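Local coordinates for capsular polysaccharide export system protein KpsC (Thermosulfurimonas dismutans, PDB 6MGD), which probably transfers Kdo from CMP-Kdo in a beta(2,7) linkage, contributing to the glycolipid anchor of Gram-negative bacterial capsules, at residues Y260-Y265 with P276-N281; F170-I175 with H240-L245; Y268-D273 with N281-L286. All coordinates share one frame; numbering follows the deposited sequence.

Along the chain, interaction 2 closes first: it brings the loop after helix 166-169 back against the end of strand 238-241, 65 residues later. It is complete before interaction 1 opens, so the two are in series, yet they touch in space, where H262 N of interaction 1 lies 2.7 Å from G171 O of interaction 2, a probable hydrogen bond. Interactions 1 and 3 cross, their segments alternating in the order 260-265, 268-273, 276-281 and 281-286, with N281 shared. Together these two fold the chain around strand 272-273, joining the loop after strand 257-259 to the approach of helix 286-296. Interactions 2 and 3 meet the same parallel sheet without touching.

Interaction 1. Residues Y260-Y265 with P276-N281; sequences YGHPFY and PHPRRN
One face of the H262 imidazole takes H277 CA, 3.5 Å above the ring plane and displaced toward its rim. The edge of the H277 ring also points at the H262 ring, CD2 leading, 3.7 Å from H262 CG; with ring planes at 52° this is an edge-to-face pair well short of perpendicular. The backbone hydrogen also counts as a CH-pi contact, H277 CA being 3.9 Å from the H262 ring centroid. P278 CD approaches the same imidazole obliquely at CE1. H277 in turn has R280 NE over one face of its ring, 3.2 Å above the plane, while H277 CD2 lies over one face of the R280 guanidinium, each offset toward the rim. At the edge of the H277 ring, ND1 accepts R279 N at 3.0 Å in the ring plane, which would restrain the rotation of the imidazole. These loops follow strands 257-259 and 272-273, neighbouring strands of the Rossmann-like parallel sheet in this GT-B enzyme; the contact thus joins two successive strand exits. R280 reaches across to the 260-265 loop, its chain extended from CG to NE. NH1 donates to P263 O at 2.9 Å with an N-H...O angle of 158°, and the acceptor lies near the guanidinium plane. A266 O is a second acceptor for NH1, while E107 forms a salt bridge with R279 NH2 and a long, weak ion pair with R280 NE. H262 NE2 is hydrogen-bonded to Y275 O, just ahead of the 276-281 segment.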
ATOM      1  N   TYR A 260       8.970   5.875   9.662  1.00 53.27           N
ATOM      2  CA  TYR A 260       9.702   5.149  10.690  1.00 54.17           C
ATOM      3  C   TYR A 260       9.896   3.680  10.344  1.00 53.17           C
ATOM      4  O   TYR A 260      10.605   2.976  11.071  1.00 55.34           O
ATOM      5  CB  TYR A 260       8.990   5.284  12.042  1.00 52.94           C
ATOM      6  CG  TYR A 260       9.047   6.687  12.611  1.00 52.29           C
ATOM      7  CD1 TYR A 260       8.255   7.703  12.089  1.00 50.57           C
ATOM      8  CD2 TYR A 260       9.897   6.998  13.668  1.00 53.18           C
ATOM      9  CE1 TYR A 260       8.306   8.984  12.598  1.00 51.70           C
ATOM     10  CE2 TYR A 260       9.953   8.279  14.187  1.00 54.58           C
ATOM     11  CZ  TYR A 260       9.154   9.269  13.647  1.00 54.47           C
ATOM     12  OH  TYR A 260       9.199  10.548  14.153  1.00 56.13           O
ATOM     13  N   GLY A 261       9.279   3.208   9.264  1.00 53.09           N
ATOM     14  CA  GLY A 261       9.538   1.892   8.717  1.00 52.90           C
ATOM     15  C   GLY A 261      10.017   2.004   7.283  1.00 52.56           C
ATOM     16  O   GLY A 261      10.717   2.963   6.941  1.00 51.61           O
ATOM     17  N   HIS A 262       9.642   1.052   6.429  1.00 51.15           N
ATOM     18  CA  HIS A 262      10.043   1.052   5.021  1.00 50.98           C
ATOM     19  C   HIS A 262       8.846   0.735   4.132  1.00 47.43           C
ATOM     20  O   HIS A 262       8.779  -0.340   3.521  1.00 44.14           O
ATOM     21  CB  HIS A 262      11.172   0.055   4.769  1.00 54.47           C
ATOM     22  CG  HIS A 262      12.492   0.475   5.335  1.00 55.21           C
ATOM     23  ND1 HIS A 262      13.441  -0.430   5.761  1.00 58.75           N
ATOM     24  CD2 HIS A 262      13.028   1.703   5.532  1.00 55.34           C
ATOM     25  CE1 HIS A 262      14.500   0.223   6.205  1.00 59.54           C
ATOM     26  NE2 HIS A 262      14.275   1.518   6.077  1.00 59.00           N
ATOM     27  N   PRO A 263       7.886   1.654   4.027  1.00 50.41           N
ATOM     28  CA  PRO A 263       6.762   1.442   3.110  1.00 48.84           C
ATOM     29  C   PRO A 263       7.224   1.526   1.664  1.00 50.43           C
ATOM     30  O   PRO A 263       8.378   1.850   1.364  1.00 50.58           O
ATOM     31  CB  PRO A 263       5.796   2.578   3.456  1.00 48.24           C
ATOM     32  CG  PRO A 263       6.668   3.645   4.018  1.00 49.43           C
ATOM     33  CD  PRO A 263       7.767   2.928   4.760  1.00 49.13           C
ATOM     34  N   PHE A 264       6.291   1.239   0.752  1.00 49.87           N
ATOM     35  CA  PHE A 264       6.629   1.174  -0.666  1.00 52.01           C
ATOM     36  C   PHE A 264       7.076   2.521  -1.217  1.00 52.42           C
ATOM     37  O   PHE A 264       7.782   2.556  -2.231  1.00 54.07           O
ATOM     38  CB  PHE A 264       5.439   0.633  -1.471  1.00 51.58           C
ATOM     39  CG  PHE A 264       4.330   1.635  -1.699  1.00 49.51           C
ATOM     40  CD1 PHE A 264       3.257   1.713  -0.827  1.00 48.06           C
ATOM     41  CD2 PHE A 264       4.346   2.476  -2.806  1.00 50.44           C
ATOM     42  CE1 PHE A 264       2.229   2.624  -1.042  1.00 48.92           C
ATOM     43  CE2 PHE A 264       3.326   3.391  -3.024  1.00 50.02           C
ATOM     44  CZ  PHE A 264       2.266   3.465  -2.144  1.00 48.44           C
ATOM     45  N   TYR A 265       6.684   3.622  -0.581  1.00 51.93           N
ATOM     46  CA  TYR A 265       7.049   4.957  -1.031  1.00 52.69           C
ATOM     47  C   TYR A 265       8.277   5.507  -0.319  1.00 53.80           C
ATOM     48  O   TYR A 265       8.652   6.657  -0.561  1.00 55.77           O
ATOM     49  CB  TYR A 265       5.864   5.919  -0.855  1.00 49.06           C
ATOM     50  CG  TYR A 265       5.214   5.871   0.513  1.00 45.79           C
ATOM     51  CD1 TYR A 265       4.195   4.966   0.788  1.00 43.18           C
ATOM     52  CD2 TYR A 265       5.617   6.731   1.527  1.00 44.10           C
ATOM     53  CE1 TYR A 265       3.599   4.915   2.034  1.00 41.28           C
ATOM     54  CE2 TYR A 265       5.027   6.687   2.776  1.00 42.64           C
ATOM     55  CZ  TYR A 265       4.019   5.778   3.023  1.00 41.14           C
ATOM     56  OH  TYR A 265       3.428   5.729   4.265  1.00 41.08           O
ATOM     57  N   PRO A 276      17.368   4.064   7.142  1.00 61.46           N
ATOM     58  CA  PRO A 276      17.583   4.044   5.691  1.00 60.97           C
ATOM     59  C   PRO A 276      17.174   2.713   5.085  1.00 61.96           C
ATOM     60  O   PRO A 276      17.311   1.654   5.703  1.00 62.48           O
ATOM     61  CB  PRO A 276      19.094   4.273   5.547  1.00 64.43           C
ATOM     62  CG  PRO A 276      19.568   4.736   6.900  1.00 65.59           C
ATOM     63  CD  PRO A 276      18.632   4.126   7.891  1.00 63.70           C
ATOM     64  N   HIS A 277      16.668   2.775   3.858  1.00 63.46           N
ATOM     65  CA  HIS A 277      16.299   1.542   3.172  1.00 64.24           C
ATOM     66  C   HIS A 277      17.551   0.870   2.618  1.00 66.77           C
ATOM     67  O   HIS A 277      18.331   1.512   1.907  1.00 67.65           O
ATOM     68  CB  HIS A 277      15.306   1.806   2.046  1.00 64.10           C
ATOM     69  CG  HIS A 277      14.611   0.570   1.565  1.00 63.31           C
ATOM     70  ND1 HIS A 277      15.232  -0.372   0.774  1.00 66.57           N
ATOM     71  CD2 HIS A 277      13.356   0.111   1.783  1.00 62.34           C
ATOM     72  CE1 HIS A 277      14.386  -1.354   0.516  1.00 64.33           C
ATOM     73  NE2 HIS A 277      13.242  -1.086   1.118  1.00 63.12           N
ATOM     74  N   PRO A 278      17.770  -0.415   2.915  1.00 65.40           N
ATOM     75  CA  PRO A 278      19.032  -1.065   2.524  1.00 70.05           C
ATOM     76  C   PRO A 278      19.183  -1.297   1.030  1.00 72.87           C
ATOM     77  O   PRO A 278      20.260  -1.736   0.604  1.00 75.68           O
ATOM     78  CB  PRO A 278      18.987  -2.406   3.274  1.00 70.34           C
ATOM     79  CG  PRO A 278      17.897  -2.260   4.302  1.00 67.26           C
ATOM     80  CD  PRO A 278      16.917  -1.297   3.725  1.00 63.84           C
ATOM     81  N   ARG A 279      18.157  -1.027   0.222  1.00 70.71           N
ATOM     82  CA  ARG A 279      18.178  -1.421  -1.178  1.00 73.80           C
ATOM     83  C   ARG A 279      17.739  -0.335  -2.151  1.00 76.66           C
ATOM     84  O   ARG A 279      17.636  -0.615  -3.350  1.00 79.67           O
ATOM     85  CB  ARG A 279      17.289  -2.656  -1.392  1.00 71.62           C
ATOM     86  CG  ARG A 279      17.752  -3.909  -0.666  1.00 72.27           C
ATOM     87  CD  ARG A 279      16.760  -5.051  -0.845  1.00 69.84           C
ATOM     88  NE  ARG A 279      16.384  -5.226  -2.244  1.00 69.78           N
ATOM     89  CZ  ARG A 279      15.209  -4.864  -2.753  1.00 66.62           C
ATOM     90  NH1 ARG A 279      14.954  -5.052  -4.040  1.00 67.07           N
ATOM     91  NH2 ARG A 279      14.288  -4.317  -1.971  1.00 63.21           N
ATOM     92  N   ARG A 280      17.478   0.884  -1.687  1.00 74.46           N
ATOM     93  CA  ARG A 280      16.954   1.943  -2.543  1.00 73.66           C
ATOM     94  C   ARG A 280      17.906   3.131  -2.531  1.00 75.06           C
ATOM     95  O   ARG A 280      18.189   3.694  -1.469  1.00 74.86           O
ATOM     96  CB  ARG A 280      15.554   2.363  -2.092  1.00 70.86           C
ATOM     97  CG  ARG A 280      14.529   1.243  -2.197  1.00 69.05           C
ATOM     98  CD  ARG A 280      13.162   1.668  -1.695  1.00 66.23           C
ATOM     99  NE  ARG A 280      12.298   0.516  -1.447  1.00 65.79           N
ATOM    100  CZ  ARG A 280      11.099   0.587  -0.878  1.00 65.32           C
ATOM    101  NH1 ARG A 280      10.608   1.760  -0.496  1.00 64.14           N
ATOM    102  NH2 ARG A 280      10.387  -0.517  -0.689  1.00 65.56           N
ATOM    103  N   ASN A 281      18.395   3.506  -3.716  1.00 78.54           N
ATOM    104  CA  ASN A 281      19.283   4.647  -3.885  1.00 81.28           C
ATOM    105  C   ASN A 281      18.691   5.762  -4.731  1.00 80.54           C
ATOM    106  O   ASN A 281      19.222   6.878  -4.707  1.00 82.86           O
ATOM    107  CB  ASN A 281      20.607   4.210  -4.533  1.00 85.65           C
ATOM    108  CG  ASN A 281      21.252   3.043  -3.819  1.00 88.03           C
ATOM    109  OD1 ASN A 281      20.831   1.897  -3.976  1.00 87.80           O
ATOM    110  ND2 ASN A 281      22.290   3.326  -3.039  1.00 90.77           N
TER

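Interaction 2. Residues F170-I175 with H240-L245; sequences FGSPYI and HVLTSL
L242 and T243 meet the 170-175 loop where strand 238-241 of the Rossmann-like parallel sheet ends, the kind of strand-end loop that in GT-B enzymes faces the cleft between domains. The tight part gathers on L242. Its CG is anti to the backbone N (chi1 -166°), and the branch beyond it reaches S172 and I175: CD1 lies 3.4 Å from S172 OG and 3.7 Å from I175 CB, with I175 CG2 at 3.9 Å. The other methyl, CD2, comes within 3.7 Å of I175 O. The I175 and L242 side chains meet at a slant, and helix 178-188 adds to this apolar patch through L181 on L242 and S184 on I175. The loop's other flank is looser: P173 and Y174 are exposed, and their side chains stay more than 6 Å from the 240-245 segment. T243 packs by its methyl alone. S167 OG binds its OG1 and Q161 OE1 accepts its backbone N, holding the residue through its hydroxyl and its backbone N. The methyl meets mainly backbone, with T243 CG2 resting 3.6 Å from G171 O and 4.1 Å from S172 N.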
ATOM      1  N   PHE A 170       6.899  -7.372   7.382  1.00 55.96           N
ATOM      2  CA  PHE A 170       7.892  -7.393   6.316  1.00 58.78           C
ATOM      3  C   PHE A 170       8.304  -6.004   5.846  1.00 58.88           C
ATOM      4  O   PHE A 170       9.134  -5.896   4.938  1.00 61.27           O
ATOM      5  CB  PHE A 170       7.368  -8.197   5.121  1.00 59.92           C
ATOM      6  CG  PHE A 170       6.999  -9.611   5.455  1.00 61.54           C
ATOM      7  CD1 PHE A 170       5.700  -9.935   5.815  1.00 61.03           C
ATOM      8  CD2 PHE A 170       7.947 -10.617   5.404  1.00 64.58           C
ATOM      9  CE1 PHE A 170       5.358 -11.240   6.122  1.00 62.88           C
ATOM     10  CE2 PHE A 170       7.611 -11.923   5.709  1.00 66.47           C
ATOM     11  CZ  PHE A 170       6.314 -12.235   6.068  1.00 65.50           C
ATOM     12  N   GLY A 171       7.754  -4.945   6.433  1.00 55.05           N
ATOM     13  CA  GLY A 171       8.066  -3.610   5.965  1.00 54.67           C
ATOM     14  C   GLY A 171       8.681  -2.703   7.008  1.00 54.27           C
ATOM     15  O   GLY A 171       9.172  -1.622   6.674  1.00 54.84           O
ATOM     16  N   SER A 172       8.666  -3.119   8.272  1.00 56.03           N
ATOM     17  CA  SER A 172       9.237  -2.310   9.342  1.00 55.04           C
ATOM     18  C   SER A 172      10.435  -3.029   9.943  1.00 55.72           C
ATOM     19  O   SER A 172      10.262  -4.076  10.585  1.00 56.70           O
ATOM     20  CB  SER A 172       8.192  -2.019  10.419  1.00 53.70           C
ATOM     21  OG  SER A 172       8.711  -1.137  11.400  1.00 52.51           O
ATOM     22  N   PRO A 173      11.655  -2.514   9.774  1.00 55.92           N
ATOM     23  CA  PRO A 173      12.836  -3.270  10.222  1.00 56.71           C
ATOM     24  C   PRO A 173      13.047  -3.266  11.726  1.00 56.31           C
ATOM     25  O   PRO A 173      13.781  -4.128  12.223  1.00 59.76           O
ATOM     26  CB  PRO A 173      13.993  -2.566   9.501  1.00 58.42           C
ATOM     27  CG  PRO A 173      13.509  -1.163   9.322  1.00 58.34           C
ATOM     28  CD  PRO A 173      12.021  -1.263   9.086  1.00 55.75           C
ATOM     29  N   TYR A 174      12.437  -2.338  12.466  1.00 53.04           N
ATOM     30  CA  TYR A 174      12.757  -2.193  13.883  1.00 53.04           C
ATOM     31  C   TYR A 174      11.515  -1.964  14.737  1.00 54.45           C
ATOM     32  O   TYR A 174      11.257  -2.724  15.677  1.00 54.83           O
ATOM     33  CB  TYR A 174      13.751  -1.047  14.075  1.00 51.52           C
ATOM     34  CG  TYR A 174      14.282  -0.906  15.482  1.00 51.96           C
ATOM     35  CD1 TYR A 174      15.059  -1.904  16.055  1.00 54.73           C
ATOM     36  CD2 TYR A 174      14.026   0.236  16.230  1.00 50.53           C
ATOM     37  CE1 TYR A 174      15.554  -1.778  17.340  1.00 55.69           C
ATOM     38  CE2 TYR A 174      14.517   0.373  17.514  1.00 53.67           C
ATOM     39  CZ  TYR A 174      15.282  -0.638  18.064  1.00 55.93           C
ATOM     40  OH  TYR A 174      15.773  -0.505  19.343  1.00 58.88           O
ATOM     41  N   ILE A 175      10.747  -0.922  14.425  1.00 53.75           N
ATOM     42  CA  ILE A 175       9.559  -0.583  15.201  1.00 54.50           C
ATOM     43  C   ILE A 175       8.415  -1.494  14.778  1.00 52.77           C
ATOM     44  O   ILE A 175       8.148  -1.661  13.583  1.00 50.34           O
ATOM     45  CB  ILE A 175       9.194   0.898  15.016  1.00 56.11           C
ATOM     46  CG1 ILE A 175      10.358   1.792  15.453  1.00 57.46           C
ATOM     47  CG2 ILE A 175       7.929   1.244  15.791  1.00 57.39           C
ATOM     48  CD1 ILE A 175      10.116   3.267  15.211  1.00 56.33           C
ATOM     49  N   HIS A 240       3.811  11.583  10.348  1.00 54.19           N
ATOM     50  CA  HIS A 240       4.798  10.598  10.784  1.00 54.00           C
ATOM     51  C   HIS A 240       4.132   9.231  10.879  1.00 54.09           C
ATOM     52  O   HIS A 240       3.228   9.033  11.697  1.00 54.10           O
ATOM     53  CB  HIS A 240       5.424  10.997  12.122  1.00 54.27           C
ATOM     54  CG  HIS A 240       6.287  12.219  12.043  1.00 54.28           C
ATOM     55  ND1 HIS A 240       7.454  12.355  12.763  1.00 54.18           N
ATOM     56  CD2 HIS A 240       6.150  13.364  11.331  1.00 54.13           C
ATOM     57  CE1 HIS A 240       7.999  13.529  12.496  1.00 53.77           C
ATOM     58  NE2 HIS A 240       7.229  14.160  11.630  1.00 53.52           N
ATOM     59  N   VAL A 241       4.588   8.290  10.049  1.00 52.16           N
ATOM     60  CA  VAL A 241       3.959   6.984   9.913  1.00 53.40           C
ATOM     61  C   VAL A 241       5.002   5.893  10.127  1.00 51.84           C
ATOM     62  O   VAL A 241       6.201   6.152  10.236  1.00 52.19           O
ATOM     63  CB  VAL A 241       3.282   6.804   8.538  1.00 53.30           C
ATOM     64  CG1 VAL A 241       2.371   7.981   8.232  1.00 54.30           C
ATOM     65  CG2 VAL A 241       4.333   6.640   7.449  1.00 51.79           C
ATOM     66  N   LEU A 242       4.518   4.652  10.185  1.00 52.41           N
ATOM     67  CA  LEU A 242       5.382   3.479  10.166  1.00 49.73           C
ATOM     68  C   LEU A 242       5.424   2.918   8.747  1.00 49.80           C
ATOM     69  O   LEU A 242       6.366   3.190   7.996  1.00 50.25           O
ATOM     70  CB  LEU A 242       4.894   2.429  11.168  1.00 51.52           C
ATOM     71  CG  LEU A 242       5.841   1.276  11.526  1.00 51.74           C
ATOM     72  CD1 LEU A 242       7.179   1.801  12.032  1.00 49.28           C
ATOM     73  CD2 LEU A 242       5.206   0.354  12.562  1.00 53.21           C
ATOM     74  N   THR A 243       4.402   2.146   8.361  1.00 49.09           N
ATOM     75  CA  THR A 243       4.272   1.657   6.991  1.00 48.49           C
ATOM     76  C   THR A 243       2.891   1.949   6.410  1.00 51.73           C
ATOM     77  O   THR A 243       2.473   1.281   5.458  1.00 48.80           O
ATOM     78  CB  THR A 243       4.548   0.153   6.900  1.00 47.76           C
ATOM     79  OG1 THR A 243       3.538  -0.562   7.622  1.00 48.78           O
ATOM     80  CG2 THR A 243       5.921  -0.187   7.462  1.00 47.57           C
ATOM     81  N   SER A 244       2.177   2.930   6.954  1.00 51.45           N
ATOM     82  CA  SER A 244       0.786   3.138   6.578  1.00 52.84           C
ATOM     83  C   SER A 244       0.664   3.698   5.166  1.00 53.89           C
ATOM     84  O   SER A 244       1.426   4.580   4.760  1.00 51.34           O
ATOM     85  CB  SER A 244       0.105   4.080   7.568  1.00 53.01           C
ATOM     86  OG  SER A 244      -1.287   4.153   7.318  1.00 55.26           O
ATOM     87  N   LEU A 245      -0.308   3.171   4.416  1.00 52.81           N
ATOM     88  CA  LEU A 245      -0.683   3.768   3.139  1.00 55.63           C
ATOM     89  C   LEU A 245      -1.134   5.214   3.308  1.00 56.81           C
ATOM     90  O   LEU A 245      -1.076   5.995   2.352  1.00 55.76           O
ATOM     91  CB  LEU A 245      -1.792   2.935   2.489  1.00 59.16           C
ATOM     92  CG  LEU A 245      -2.268   3.302   1.085  1.00 61.21           C
ATOM     93  CD1 LEU A 245      -1.129   3.174   0.086  1.00 59.33           C
ATOM     94  CD2 LEU A 245      -3.447   2.424   0.683  1.00 64.56           C
TER

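Interaction 3. Residues Y268-D273 with N281-L286; sequences YGLTTD and NIKLSL
Y268 and K283 have the closest CA atoms of the two segments, 4.7 Å apart, and around them residues 268-270 and 282-284 run in roughly the same direction. One backbone bond ties them: L284 N donates to Y268 O at 3.0 Å, nearly straight at 170°. A CA-H...O contact supports it, Y268 CA lying 3.2 Å from I282 O. G269 has a positive phi (77°), and a CB there would overlap K283 CD, so the glycine allows the lysine chain to pass close by. The 268-273 segment ends in strand 272-273, outermost in the parallel sheet of this GT-B enzyme, and the 281-286 segment leads into helix 286-296, with S285 as N-cap and E288 accepting from S285 N. Y268 and L284 lie side by side, L284 CD1 over one ring face at 3.9 Å from the centroid, while I282 O sits at the ring edge. K283 bends at chi2 and chi4; its CE passes 3.4 Å from G269 O, and NZ donates back to L284 O at 2.9 Å from above the carbonyl plane. L270 CD2 presses on that same oxygen, L284 O, at 3.2 Å, and L270 CD1 is 4.4 Å from L286 CD1. An alanine in place of L270 would probably open a gap between L284 O, the L286 side chain and L251 of helix 246-253, leaving the start of helix 286-296 less firmly packed against the 268-273 segment.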
ATOM      1  N   TYR A 268      12.950   6.759  -1.578  1.00 58.21           N
ATOM      2  CA  TYR A 268      13.049   7.478  -2.842  1.00 60.79           C
ATOM      3  C   TYR A 268      13.241   8.981  -2.655  1.00 62.77           C
ATOM      4  O   TYR A 268      13.068   9.744  -3.609  1.00 63.73           O
ATOM      5  CB  TYR A 268      11.815   7.207  -3.703  1.00 61.21           C
ATOM      6  CG  TYR A 268      11.612   5.749  -4.045  1.00 63.55           C
ATOM      7  CD1 TYR A 268      12.480   5.091  -4.907  1.00 66.14           C
ATOM      8  CD2 TYR A 268      10.549   5.032  -3.513  1.00 64.04           C
ATOM      9  CE1 TYR A 268      12.298   3.759  -5.225  1.00 66.94           C
ATOM     10  CE2 TYR A 268      10.358   3.699  -3.824  1.00 64.59           C
ATOM     11  CZ  TYR A 268      11.235   3.067  -4.681  1.00 66.01           C
ATOM     12  OH  TYR A 268      11.051   1.740  -4.998  1.00 66.26           O
ATOM     13  N   GLY A 269      13.588   9.419  -1.445  1.00 62.57           N
ATOM     14  CA  GLY A 269      13.874  10.813  -1.185  1.00 64.15           C
ATOM     15  C   GLY A 269      12.670  11.720  -1.080  1.00 62.87           C
ATOM     16  O   GLY A 269      12.834  12.899  -0.738  1.00 64.47           O
ATOM     17  N   LEU A 270      11.467  11.226  -1.374  1.00 62.13           N
ATOM     18  CA  LEU A 270      10.261  12.016  -1.162  1.00 61.19           C
ATOM     19  C   LEU A 270       9.877  12.096   0.307  1.00 59.71           C
ATOM     20  O   LEU A 270       9.136  13.004   0.697  1.00 62.70           O
ATOM     21  CB  LEU A 270       9.100  11.435  -1.971  1.00 58.33           C
ATOM     22  CG  LEU A 270       9.252  11.508  -3.490  1.00 58.58           C
ATOM     23  CD1 LEU A 270       8.119  10.769  -4.186  1.00 54.57           C
ATOM     24  CD2 LEU A 270       9.314  12.958  -3.946  1.00 61.59           C
ATOM     25  N   THR A 271      10.368  11.170   1.125  1.00 58.40           N
ATOM     26  CA  THR A 271      10.109  11.150   2.554  1.00 56.90           C
ATOM     27  C   THR A 271      11.431  11.155   3.308  1.00 59.02           C
ATOM     28  O   THR A 271      12.419  10.559   2.867  1.00 59.28           O
ATOM     29  CB  THR A 271       9.299   9.915   2.959  1.00 54.85           C
ATOM     30  OG1 THR A 271      10.124   8.748   2.846  1.00 55.46           O
ATOM     31  CG2 THR A 271       8.090   9.746   2.057  1.00 53.11           C
ATOM     32  N   THR A 272      11.445  11.837   4.449  1.00 56.00           N
ATOM     33  CA  THR A 272      12.579  11.771   5.363  1.00 57.61           C
ATOM     34  C   THR A 272      12.468  10.475   6.155  1.00 55.24           C
ATOM     35  O   THR A 272      11.591  10.332   7.013  1.00 53.89           O
ATOM     36  CB  THR A 272      12.611  12.991   6.279  1.00 60.06           C
ATOM     37  OG1 THR A 272      11.318  13.189   6.865  1.00 57.83           O
ATOM     38  CG2 THR A 272      13.005  14.237   5.494  1.00 62.65           C
ATOM     39  N   ASP A 273      13.344   9.521   5.855  1.00 57.24           N
ATOM     40  CA  ASP A 273      13.261   8.185   6.426  1.00 56.43           C
ATOM     41  C   ASP A 273      14.127   8.094   7.675  1.00 56.36           C
ATOM     42  O   ASP A 273      15.308   8.456   7.650  1.00 59.19           O
ATOM     43  CB  ASP A 273      13.692   7.140   5.397  1.00 57.19           C
ATOM     44  CG  ASP A 273      12.894   7.235   4.107  1.00 57.27           C
ATOM     45  OD1 ASP A 273      11.718   7.657   4.165  1.00 54.89           O
ATOM     46  OD2 ASP A 273      13.441   6.891   3.038  1.00 58.38           O
ATOM     47  N   ASN A 281      18.395   3.506  -3.716  1.00 78.54           N
ATOM     48  CA  ASN A 281      19.283   4.647  -3.885  1.00 81.28           C
ATOM     49  C   ASN A 281      18.691   5.762  -4.731  1.00 80.54           C
ATOM     50  O   ASN A 281      19.222   6.878  -4.707  1.00 82.86           O
ATOM     51  CB  ASN A 281      20.607   4.210  -4.533  1.00 85.65           C
ATOM     52  CG  ASN A 281      21.252   3.043  -3.819  1.00 88.03           C
ATOM     53  OD1 ASN A 281      20.831   1.897  -3.976  1.00 87.80           O
ATOM     54  ND2 ASN A 281      22.290   3.326  -3.039  1.00 90.77           N
ATOM     55  N   ILE A 282      17.616   5.498  -5.463  1.00 79.40           N
ATOM     56  CA  ILE A 282      17.110   6.420  -6.473  1.00 78.91           C
ATOM     57  C   ILE A 282      16.301   7.525  -5.811  1.00 76.29           C
ATOM     58  O   ILE A 282      15.542   7.286  -4.863  1.00 73.45           O
ATOM     59  CB  ILE A 282      16.271   5.653  -7.512  1.00 78.70           C
ATOM     60  CG1 ILE A 282      17.021   4.398  -7.975  1.00 81.98           C
ATOM     61  CG2 ILE A 282      15.935   6.541  -8.700  1.00 78.95           C
ATOM     62  CD1 ILE A 282      18.380   4.682  -8.593  1.00 86.67           C
ATOM     63  N   LYS A 283      16.474   8.748  -6.306  1.00 74.27           N
ATOM     64  CA  LYS A 283      15.674   9.896  -5.896  1.00 72.83           C
ATOM     65  C   LYS A 283      14.604  10.138  -6.955  1.00 70.02           C
ATOM     66  O   LYS A 283      14.926  10.397  -8.119  1.00 72.84           O
ATOM     67  CB  LYS A 283      16.551  11.135  -5.713  1.00 76.42           C
ATOM     68  CG  LYS A 283      15.786  12.415  -5.411  1.00 76.88           C
ATOM     69  CD  LYS A 283      15.144  12.358  -4.039  1.00 74.98           C
ATOM     70  CE  LYS A 283      14.373  13.631  -3.726  1.00 75.66           C
ATOM     71  NZ  LYS A 283      13.256  13.860  -4.685  1.00 74.87           N
ATOM     72  N   LEU A 284      13.338  10.044  -6.555  1.00 71.25           N
ATOM     73  CA  LEU A 284      12.215  10.159  -7.474  1.00 68.24           C
ATOM     74  C   LEU A 284      11.423  11.434  -7.211  1.00 67.30           C
ATOM     75  O   LEU A 284      11.510  12.042  -6.141  1.00 67.88           O
ATOM     76  CB  LEU A 284      11.284   8.948  -7.357  1.00 65.68           C
ATOM     77  CG  LEU A 284      11.797   7.591  -7.841  1.00 66.35           C
ATOM     78  CD1 LEU A 284      10.745   6.520  -7.602  1.00 64.18           C
ATOM     79  CD2 LEU A 284      12.174   7.651  -9.311  1.00 68.74           C
ATOM     80  N   SER A 285      10.647  11.833  -8.213  1.00 63.49           N
ATOM     81  CA  SER A 285       9.672  12.900  -8.063  1.00 62.23           C
ATOM     82  C   SER A 285       8.301  12.298  -7.780  1.00 58.86           C
ATOM     83  O   SER A 285       8.062  11.107  -7.988  1.00 58.19           O
ATOM     84  CB  SER A 285       9.625  13.781  -9.315  1.00 62.79           C
ATOM     85  OG  SER A 285       8.956  13.124 -10.376  1.00 60.20           O
ATOM     86  N   LEU A 286       7.390  13.144  -7.292  1.00 58.74           N
ATOM     87  CA  LEU A 286       6.051  12.664  -6.962  1.00 56.25           C
ATOM     88  C   LEU A 286       5.345  12.088  -8.183  1.00 57.83           C
ATOM     89  O   LEU A 286       4.563  11.138  -8.056  1.00 57.29           O
ATOM     90  CB  LEU A 286       5.224  13.795  -6.348  1.00 54.97           C
ATOM     91  CG  LEU A 286       3.852  13.400  -5.795  1.00 51.41           C
ATOM     92  CD1 LEU A 286       4.000  12.376  -4.683  1.00 49.30           C
ATOM     93  CD2 LEU A 286       3.087  14.622  -5.304  1.00 51.54           C
TER